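Local coordinates for haloacid dehalogenase/epoxide hydrolase family (Corynebacterium glutamicum ATCC 13032, PDB 2PR7), which is functionally uncharacterised but, as a member of the haloacid dehalogenase-like family, probably acts as a hydrolase, and binds a calcium ion, at residues D14-D17 against E18-R21. Residues are numbered along the deposited sequence; the frame is centred on the assembly and turned at random.
Sequences DGTD and EDQR. With EDO (1,2-ethanediol), chain D.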
loop_
_atom_site.group_PDB
_atom_site.type_symbol
_atom_site.label_atom_id
_atom_site.label_comp_id
_atom_site.label_asym_id
_atom_site.label_seq_id
_atom_site.Cartn_x
_atom_site.Cartn_y
_atom_site.Cartn_z
ATOM N N ASP A 14 -7.438 7.965 2.247
ATOM C CA ASP A 14 -8.155 8.931 3.063
ATOM C C ASP A 14 -9.082 9.878 2.296
ATOM O O ASP A 14 -9.314 11.007 2.737
ATOM C CB ASP A 14 -7.172 9.742 3.873
ATOM C CG ASP A 14 -6.299 10.582 3.033
ATOM O OD1 ASP A 14 -6.196 10.418 1.791
ATOM O OD2 ASP A 14 -5.678 11.507 3.633
ATOM N N GLY A 15 -9.617 9.400 1.172
ATOM C CA GLY A 15 -10.489 10.162 0.302
ATOM C C GLY A 15 -11.924 10.199 0.754
ATOM O O GLY A 15 -12.241 10.122 1.934
ATOM N N THR A 16 -12.814 10.298 -0.217
ATOM C CA THR A 16 -14.239 10.345 0.083
ATOM C C THR A 16 -14.683 9.025 0.727
ATOM O O THR A 16 -13.994 7.989 0.644
ATOM C CB THR A 16 -15.063 10.518 -1.186
ATOM O OG1 THR A 16 -14.829 9.417 -2.091
ATOM C CG2 THR A 16 -14.729 11.903 -1.853
ATOM N N ASP A 17 -15.882 9.051 1.294
ATOM C CA ASP A 17 -16.467 7.846 1.942
ATOM C C ASP A 17 -16.679 6.763 0.906
ATOM O O ASP A 17 -16.401 5.584 1.165
ATOM C CB ASP A 17 -17.775 8.136 2.682
ATOM C CG ASP A 17 -17.562 8.870 4.004
ATOM O OD1 ASP A 17 -16.420 8.892 4.528
ATOM O OD2 ASP A 17 -18.555 9.408 4.515
ATOM N N GLU A 18 -17.099 7.139 -0.294
ATOM C CA GLU A 18 -17.204 6.158 -1.385
ATOM C C GLU A 18 -15.857 5.493 -1.665
ATOM O O GLU A 18 -15.784 4.268 -1.772
ATOM C CB GLU A 18 -17.769 6.781 -2.666
ATOM C CG GLU A 18 -17.914 5.790 -3.764
ATOM C CD GLU A 18 -18.367 6.401 -5.064
ATOM O OE1 GLU A 18 -18.469 7.643 -5.160
ATOM O OE2 GLU A 18 -18.582 5.605 -5.991
ATOM N N ASP A 19 -14.781 6.278 -1.818
ATOM C CA ASP A 19 -13.474 5.747 -2.164
ATOM C C ASP A 19 -12.983 4.842 -1.046
ATOM O O ASP A 19 -12.393 3.817 -1.311
ATOM C CB ASP A 19 -12.450 6.870 -2.485
ATOM C CG ASP A 19 -12.579 7.417 -3.938
ATOM O OD1 ASP A 19 -13.433 6.947 -4.740
ATOM O OD2 ASP A 19 -11.794 8.344 -4.284
ATOM N N GLN A 20 -13.222 5.228 0.196
ATOM C CA GLN A 20 -12.761 4.425 1.322
ATOM C C GLN A 20 -13.509 3.109 1.382
ATOM O O GLN A 20 -12.930 2.064 1.676
ATOM C CB GLN A 20 -12.906 5.179 2.604
ATOM C CG GLN A 20 -11.990 6.423 2.663
ATOM C CD GLN A 20 -11.811 6.980 4.049
ATOM O OE1 GLN A 20 -11.662 6.243 5.035
ATOM N NE2 GLN A 20 -11.754 8.310 4.131
ATOM N N ARG A 21 -14.817 3.128 1.109
ATOM C CA ARG A 21 -15.598 1.858 1.034
ATOM C C ARG A 21 -15.016 0.951 -0.044
ATOM O O ARG A 21 -14.902 -0.280 0.140
ATOM C CB ARG A 21 -17.096 2.104 0.804
ATOM C CG ARG A 21 -17.881 2.663 2.002
ATOM C CD ARG A 21 -19.395 2.698 1.763
ATOM N NE ARG A 21 -19.790 3.547 0.614
ATOM C CZ ARG A 21 -20.139 4.827 0.708
ATOM N NH1 ARG A 21 -20.090 5.473 1.867
ATOM N NH2 ARG A 21 -20.507 5.505 -0.370
HETATM C C1 EDO D . -9.560 3.145 5.093
HETATM O O1 EDO D . -10.898 3.585 5.343
HETATM C C2 EDO D . -9.604 2.551 3.708
HETATM O O2 EDO D . -9.570 3.643 2.776
HETATM O O HOH W 1 -11.507 10.558 -2.945
HETATM O O HOH W 2 -16.209 10.111 -4.193
#
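Q20 NE2 donates to G15 O at 2.9 Å, with the acceptor lying in the plane of the amide. The N-H...O angle is 171°; seen from the carbonyl, the donor is tilted 34° out of plane. With CG anti to the carbonyl carbon and the chain extended beyond it, Q20 runs back from the helix to the incoming loop. OE1 accepts from O1 of a 1,2-ethanediol at 2.8 Å, so in this crystal both polar atoms of the amide are bonded, which fixes which end is O and which is N. That diol, probably from the crystallisation liquor, is also hydrogen-bonded to L13 O and R24 NE. T16 is the N-cap: its OG1 accepts from D19 N at 3.2 Å, an oxygen placed between backbone N and carbonyl carbon (chi1 60°) and hence turned over the first helical turn. A water accepts from T16 N and donates to D19 OD2 at 2.6 Å, so the return half of a capping box is made through water and not directly; another water lies 2.6 Å from T16 OG1 and reaches E18 OE1 weakly. The helical bonds begin here with Q20 N to T16 O and R21 N to D17 O. Around these bonds, Q20 CG rests against T16 O at 3.2 Å, and one R21 guanidinium face passes over D17 O, offset toward its rim, with NH1 3.6 Å from D17 CB. The capped turn thus starts helix 17-32 at the surface, after the loop leaving central strand 4-7 of the parallel sheet; the calcium ligands D8 and A10 follow that strand, and D99 follows neighbouring strand 94-98.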